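Local coordinates for protein endo alpha-1,4 polygalactosaminidase (Neosartorya fumigata, PDB 6OJ1) that hydrolyses alpha-1,4-linked galactosamine polymers from within the chain, as an endo-acting glycoside hydrolase that disrupts microbial biofilms, at residues L64-K69 / M136-C142; R127-L131 / S168-L173. Residues are numbered along the deposited sequence.

Interaction 1 of 2, residues L64-K69 / M136-C142; sequences LFINDK and MARDKGC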
loop_
_atom_site.group_PDB
_atom_site.type_symbol
_atom_site.label_atom_id
_atom_site.label_comp_id
_atom_site.label_asym_id
_atom_site.label_seq_id
_atom_site.Cartn_x
_atom_site.Cartn_y
_atom_site.Cartn_z
ATOM N N LEU A 64 -8.011 -6.165 -1.746
ATOM C CA LEU A 64 -9.333 -5.973 -1.156
ATOM C C LEU A 64 -10.425 -6.716 -1.919
ATOM O O LEU A 64 -11.340 -7.287 -1.312
ATOM C CB LEU A 64 -9.657 -4.470 -1.123
ATOM C CG LEU A 64 -11.100 -4.110 -0.766
ATOM C CD1 LEU A 64 -11.435 -4.569 0.639
ATOM C CD2 LEU A 64 -11.270 -2.600 -0.921
ATOM N N PHE A 65 -10.387 -6.669 -3.248
ATOM C CA PHE A 65 -11.531 -7.137 -4.022
ATOM C C PHE A 65 -11.533 -8.647 -4.179
ATOM O O PHE A 65 -12.586 -9.278 -4.046
ATOM C CB PHE A 65 -11.534 -6.500 -5.410
ATOM C CG PHE A 65 -12.039 -5.084 -5.437
ATOM C CD1 PHE A 65 -13.406 -4.821 -5.485
ATOM C CD2 PHE A 65 -11.154 -4.025 -5.462
ATOM C CE1 PHE A 65 -13.880 -3.518 -5.538
ATOM C CE2 PHE A 65 -11.622 -2.704 -5.514
ATOM C CZ PHE A 65 -12.988 -2.454 -5.546
ATOM N N ILE A 66 -10.374 -9.245 -4.463
ATOM C CA ILE A 66 -10.373 -10.637 -4.908
ATOM C C ILE A 66 -10.255 -11.626 -3.764
ATOM O O ILE A 66 -10.312 -12.840 -4.004
ATOM C CB ILE A 66 -9.267 -10.859 -5.959
ATOM C CG1 ILE A 66 -7.884 -10.709 -5.344
ATOM C CG2 ILE A 66 -9.439 -9.872 -7.101
ATOM C CD1 ILE A 66 -6.776 -10.707 -6.388
ATOM N N ASN A 67 -10.134 -11.154 -2.527
ATOM C CA ASN A 67 -10.101 -12.027 -1.359
ATOM C C ASN A 67 -11.410 -11.953 -0.588
ATOM O O ASN A 67 -11.949 -10.867 -0.375
ATOM C CB ASN A 67 -8.947 -11.637 -0.455
ATOM C CG ASN A 67 -7.636 -12.052 -1.039
ATOM O OD1 ASN A 67 -7.312 -13.242 -1.034
ATOM N ND2 ASN A 67 -6.886 -11.097 -1.575
ATOM N N ASP A 68 -11.917 -13.102 -0.160
ATOM C CA ASP A 68 -13.209 -13.111 0.505
ATOM C C ASP A 68 -13.064 -13.031 2.027
ATOM O O ASP A 68 -11.973 -13.151 2.599
ATOM C CB ASP A 68 -14.036 -14.334 0.084
ATOM C CG ASP A 68 -13.385 -15.668 0.441
ATOM O OD1 ASP A 68 -12.319 -15.695 1.093
ATOM O OD2 ASP A 68 -13.963 -16.708 0.055
ATOM N N LYS A 69 -14.207 -12.788 2.670
ATOM C CA LYS A 69 -14.271 -12.658 4.122
ATOM C C LYS A 69 -13.651 -13.861 4.816
ATOM O O LYS A 69 -12.985 -13.721 5.848
ATOM C CB LYS A 69 -15.732 -12.499 4.549
ATOM C CG LYS A 69 -15.992 -11.499 5.644
ATOM C CD LYS A 69 -17.434 -11.624 6.132
ATOM C CE LYS A 69 -18.409 -11.763 4.968
ATOM N NZ LYS A 69 -18.444 -10.552 4.098
ATOM N N MET A 136 -16.407 -1.673 2.089
ATOM C CA MET A 136 -16.158 -3.076 1.772
ATOM C C MET A 136 -15.030 -3.650 2.624
ATOM O O MET A 136 -15.143 -4.762 3.158
ATOM C CB MET A 136 -15.834 -3.251 0.288
ATOM C CG MET A 136 -15.359 -4.701 0.008
ATOM S SD MET A 136 -14.890 -4.953 -1.718
ATOM C CE MET A 136 -16.516 -5.014 -2.429
ATOM N N ALA A 137 -13.924 -2.907 2.760
ATOM C CA ALA A 137 -12.821 -3.371 3.601
ATOM C C ALA A 137 -13.283 -3.620 5.028
ATOM O O ALA A 137 -12.976 -4.665 5.619
ATOM C CB ALA A 137 -11.668 -2.364 3.584
ATOM N N ARG A 138 -14.009 -2.659 5.606
ATOM C CA ARG A 138 -14.553 -2.848 6.948
ATOM C C ARG A 138 -15.451 -4.082 7.009
ATOM O O ARG A 138 -15.317 -4.922 7.907
ATOM C CB ARG A 138 -15.342 -1.607 7.375
ATOM C CG ARG A 138 -16.070 -1.787 8.707
ATOM C CD ARG A 138 -17.304 -0.851 8.784
ATOM N NE ARG A 138 -18.217 -1.061 7.654
ATOM C CZ ARG A 138 -18.978 -0.117 7.103
ATOM N NH1 ARG A 138 -18.975 1.152 7.561
ATOM N NH2 ARG A 138 -19.764 -0.445 6.083
ATOM N N ASP A 139 -16.376 -4.200 6.054
ATOM C CA ASP A 139 -17.328 -5.307 6.058
ATOM C C ASP A 139 -16.632 -6.650 5.922
ATOM O O ASP A 139 -17.117 -7.655 6.459
ATOM C CB ASP A 139 -18.352 -5.145 4.928
ATOM C CG ASP A 139 -19.278 -3.960 5.126
ATOM O OD1 ASP A 139 -19.350 -3.425 6.254
ATOM O OD2 ASP A 139 -19.927 -3.549 4.137
ATOM N N LYS A 140 -15.498 -6.695 5.213
ATOM C CA LYS A 140 -14.761 -7.948 5.058
ATOM C C LYS A 140 -13.875 -8.257 6.253
ATOM O O LYS A 140 -13.296 -9.346 6.313
ATOM C CB LYS A 140 -13.908 -7.901 3.784
ATOM C CG LYS A 140 -14.717 -8.003 2.498
ATOM C CD LYS A 140 -13.782 -8.226 1.305
ATOM C CE LYS A 140 -14.574 -8.415 0.032
ATOM N NZ LYS A 140 -13.717 -8.807 -1.130
ATOM N N GLY A 141 -13.754 -7.329 7.199
ATOM C CA GLY A 141 -12.987 -7.574 8.400
ATOM C C GLY A 141 -11.543 -7.141 8.332
ATOM O O GLY A 141 -10.771 -7.510 9.227
ATOM N N CYS A 142 -11.158 -6.366 7.306
ATOM C CA CYS A 142 -9.792 -5.871 7.180
ATOM C C CYS A 142 -9.367 -5.136 8.443
ATOM O O CYS A 142 -10.124 -4.333 8.992
ATOM C CB CYS A 142 -9.671 -4.925 5.984
ATOM S SG CYS A 142 -10.147 -5.659 4.402
HETATM O O HOH W 1 -13.480 -11.546 7.734
#
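A lysine side chain here serves as a donor to the backbone of a loop. Lys-140, in the last turn of helix 124-140, extends into the bend of residues 64-69. Its NZ gives one hydrogen bond to Leu-64 O (2.8 Å) and another to Asn-67 O (2.8 Å). Phe-65 O is also close, 3.2 Å from Lys-140 NZ. The setting is the (beta/alpha)-barrel of a GH114 glycoside hydrolase. Residues 64-69 leave strand 59-63 and lead into helix 69-77, so the ammonium group joins a beta-to-alpha connection to the C-terminal end of helix 124-140, the barrel helix that follows 69-77.

Beside the polar bend lies an apolar patch. Leu-64 CD1 is 3.7 Å from Ala-137 CB, 4.0 Å from Met-136 CG and 4.1 Å from Cys-142 SG. Cys-142 is held in turn by a disulfide to Cys-84 on strand 81-87. Farther out, Met-136 SD makes a Met-aromatic contact with Phe-65, 4.6 Å from the ring centroid and oblique to it.

The helix ends in a Schellman motif. Gly-141 has positive phi (93°), and Cys-142 N bonds back to Ala-137 O at 3.0 Å. Asp-68 is the N-cap of helix 69-77, its side chain capping a backbone N there, and its OD1 is also hydrogen-bonded to Thr-71 OG1. The end of one helix thus sits beside the start of another. Lys-69 CG packs 3.5 Å from Lys-140 O. One water donates to both Lys-140 O (2.6 Å) and Lys-69 O (2.9 Å).

Interaction 2 of 2, residues R127-L131 / S168-L173; sequences RQIML and SFVNFL. With NAG (2-acetamido-2-deoxy-beta-D-glucopyranose), chain E.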
loop_
_atom_site.group_PDB
_atom_site.type_symbol
_atom_site.label_atom_id
_atom_site.label_comp_id
_atom_site.label_asym_id
_atom_site.label_seq_id
_atom_site.Cartn_x
_atom_site.Cartn_y
_atom_site.Cartn_z
ATOM N N ARG A 127 -13.974 10.397 -4.354
ATOM C CA ARG A 127 -13.943 10.250 -2.903
ATOM C C ARG A 127 -15.073 9.351 -2.407
ATOM O O ARG A 127 -14.857 8.512 -1.524
ATOM C CB ARG A 127 -13.966 11.634 -2.259
ATOM C CG ARG A 127 -12.629 12.324 -2.511
ATOM C CD ARG A 127 -12.512 13.601 -1.727
ATOM N NE ARG A 127 -11.160 14.151 -1.808
ATOM C CZ ARG A 127 -10.649 14.952 -0.877
ATOM N NH1 ARG A 127 -11.375 15.253 0.196
ATOM N NH2 ARG A 127 -9.423 15.436 -1.004
ATOM N N GLN A 128 -16.266 9.459 -3.004
ATOM C CA GLN A 128 -17.365 8.593 -2.579
ATOM C C GLN A 128 -17.097 7.139 -2.957
ATOM O O GLN A 128 -17.440 6.232 -2.196
ATOM C CB GLN A 128 -18.697 9.061 -3.163
ATOM C CG GLN A 128 -19.909 8.260 -2.650
ATOM C CD GLN A 128 -20.054 8.294 -1.133
ATOM O OE1 GLN A 128 -20.187 9.364 -0.540
ATOM N NE2 GLN A 128 -20.033 7.120 -0.501
ATOM N N ILE A 129 -16.501 6.896 -4.126
ATOM C CA ILE A 129 -16.138 5.524 -4.488
ATOM C C ILE A 129 -15.149 4.960 -3.476
ATOM O O ILE A 129 -15.255 3.795 -3.062
ATOM C CB ILE A 129 -15.573 5.468 -5.923
ATOM C CG1 ILE A 129 -16.667 5.800 -6.946
ATOM C CG2 ILE A 129 -14.947 4.065 -6.226
ATOM C CD1 ILE A 129 -16.098 6.123 -8.330
ATOM N N MET A 130 -14.171 5.772 -3.054
ATOM C CA MET A 130 -13.211 5.278 -2.069
ATOM C C MET A 130 -13.874 5.021 -0.723
ATOM O O MET A 130 -13.471 4.089 -0.013
ATOM C CB MET A 130 -12.035 6.248 -1.910
ATOM C CG MET A 130 -11.256 6.434 -3.224
ATOM S SD MET A 130 -10.885 4.864 -4.053
ATOM C CE MET A 130 -10.702 5.401 -5.766
ATOM N N LEU A 131 -14.878 5.821 -0.353
ATOM C CA LEU A 131 -15.643 5.505 0.852
ATOM C C LEU A 131 -16.379 4.186 0.701
ATOM O O LEU A 131 -16.447 3.401 1.651
ATOM C CB LEU A 131 -16.643 6.615 1.171
ATOM C CG LEU A 131 -16.065 7.962 1.589
ATOM C CD1 LEU A 131 -17.202 8.930 1.823
ATOM C CD2 LEU A 131 -15.220 7.796 2.849
ATOM N N SER A 168 -4.618 16.350 1.239
ATOM C CA SER A 168 -6.045 16.393 1.546
ATOM C C SER A 168 -6.661 15.007 1.402
ATOM O O SER A 168 -7.425 14.556 2.264
ATOM C CB SER A 168 -6.749 17.386 0.614
ATOM O OG SER A 168 -8.166 17.316 0.739
ATOM N N PHE A 169 -6.334 14.328 0.302
ATOM C CA PHE A 169 -6.930 13.033 -0.022
ATOM C C PHE A 169 -6.501 11.974 0.979
ATOM O O PHE A 169 -7.333 11.202 1.477
ATOM C CB PHE A 169 -6.519 12.643 -1.441
ATOM C CG PHE A 169 -7.157 11.374 -1.962
ATOM C CD1 PHE A 169 -8.548 11.223 -2.005
ATOM C CD2 PHE A 169 -6.360 10.357 -2.468
ATOM C CE1 PHE A 169 -9.121 10.051 -2.533
ATOM C CE2 PHE A 169 -6.928 9.194 -2.995
ATOM C CZ PHE A 169 -8.308 9.059 -3.029
ATOM N N VAL A 170 -5.204 11.932 1.294
ATOM C CA VAL A 170 -4.701 10.915 2.210
ATOM C C VAL A 170 -5.292 11.123 3.601
ATOM O O VAL A 170 -5.701 10.166 4.264
ATOM C CB VAL A 170 -3.158 10.927 2.221
ATOM C CG1 VAL A 170 -2.613 10.185 3.436
ATOM C CG2 VAL A 170 -2.604 10.313 0.909
ATOM N N ASN A 171 -5.381 12.376 4.059
ATOM C CA ASN A 171 -5.967 12.583 5.376
ATOM C C ASN A 171 -7.460 12.277 5.371
ATOM O O ASN A 171 -7.990 11.766 6.369
ATOM C CB ASN A 171 -5.683 14.008 5.858
ATOM C CG ASN A 171 -4.285 14.146 6.430
ATOM O OD1 ASN A 171 -3.824 13.273 7.175
ATOM N ND2 ASN A 171 -3.597 15.235 6.092
ATOM N N PHE A 172 -8.141 12.553 4.253
ATOM C CA PHE A 172 -9.536 12.147 4.085
ATOM C C PHE A 172 -9.687 10.635 4.189
ATOM O O PHE A 172 -10.563 10.133 4.906
ATOM C CB PHE A 172 -10.050 12.645 2.727
ATOM C CG PHE A 172 -11.257 11.908 2.207
ATOM C CD1 PHE A 172 -12.530 12.277 2.604
ATOM C CD2 PHE A 172 -11.111 10.880 1.271
ATOM C CE1 PHE A 172 -13.646 11.612 2.106
ATOM C CE2 PHE A 172 -12.216 10.213 0.771
ATOM C CZ PHE A 172 -13.488 10.584 1.193
ATOM N N LEU A 173 -8.843 9.893 3.464
ATOM C CA LEU A 173 -8.869 8.433 3.543
ATOM C C LEU A 173 -8.579 7.951 4.959
ATOM O O LEU A 173 -9.217 7.006 5.436
ATOM C CB LEU A 173 -7.854 7.832 2.566
ATOM C CG LEU A 173 -8.098 8.028 1.065
ATOM C CD1 LEU A 173 -6.907 7.461 0.285
ATOM C CD2 LEU A 173 -9.407 7.344 0.613
HETATM C C1 NAG E . -2.793 19.416 10.291
HETATM C C2 NAG E . -2.622 18.723 8.920
HETATM C C3 NAG E . -1.240 19.019 8.317
HETATM C C4 NAG E . -0.974 20.522 8.316
HETATM C C5 NAG E . -1.130 21.062 9.733
HETATM C C6 NAG E . -0.868 22.550 9.850
HETATM C C7 NAG E . -2.108 16.419 9.704
HETATM C C8 NAG E . -2.557 14.984 9.671
HETATM N N2 NAG E . -2.865 17.287 9.009
HETATM O O3 NAG E . -1.210 18.500 6.991
HETATM O O4 NAG E . 0.301 20.883 7.785
HETATM O O5 NAG E . -2.471 20.822 10.177
HETATM O O6 NAG E . -1.991 23.323 9.450
HETATM O O7 NAG E . -1.104 16.769 10.327
HETATM O O HOH W 2 -10.848 16.948 2.448
#
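Arg-127 comes first and does most of the work. Its side chain runs out to the neighbouring helix, where NH2 donates a nearly straight hydrogen bond to Ser-168 OG (2.9 Å, 169°). A water accepts from Arg-127 NH1 at 2.9 Å and lies 3.2 Å from Ser-168 OG. On the way, the chain crosses the face of Phe-172. Arg-127 CD stands 4.2 Å from the ring centroid, almost on the ring normal, in a CH-pi contact. The guanidinium follows with an off-centre cation-pi contact, Arg-127 CZ being 4.8 Å from the Phe-172 centroid. Arg-127 NE lies at the edge of the Phe-169 ring and bonds to the carbonyl of Ile-121.

These segments belong to helices 124-140 and 163-179, successive helices around the outside of the (beta/alpha)-barrel, with strand 144-148 between them in sequence. They run roughly parallel: the segment axes make 29° and approach to 11.4 Å, so side chains fill the gap.

Met-130, one turn on, is buried. Its CB packs 3.8 Å from Leu-173 CD2, and its CG meets the edge of the Phe-169 ring, 4.0 Å from Phe-169 CZ. Leu-131 ends the segment. Its CD2 reaches Phe-172 CZ at 3.7 Å, beside the ring already overlaid by Arg-127.

Both interactions use helix 124-140. Interaction 2 takes residues 127-131, nearer its start; interaction 1 takes its C-terminal end. The helix meets a barrel neighbour in each: helix 163-179, which follows it, and the connection into helix 69-77, which precedes it. Their centres are 18 Å apart and they do not touch. Each is partly buried. In interaction 2 Met-130, Phe-169 and Leu-173 are buried and Ser-168 is exposed; in interaction 1 the bonded carbonyls belong to buried residues, while the Met-aromatic pair is partly exposed. The chemistry differs with the partner. Against the loop, Lys-140 bonds to backbone carbonyls. Against a helix, whose backbone is bonded internally, an arginine uses a serine hydroxyl and an aromatic face.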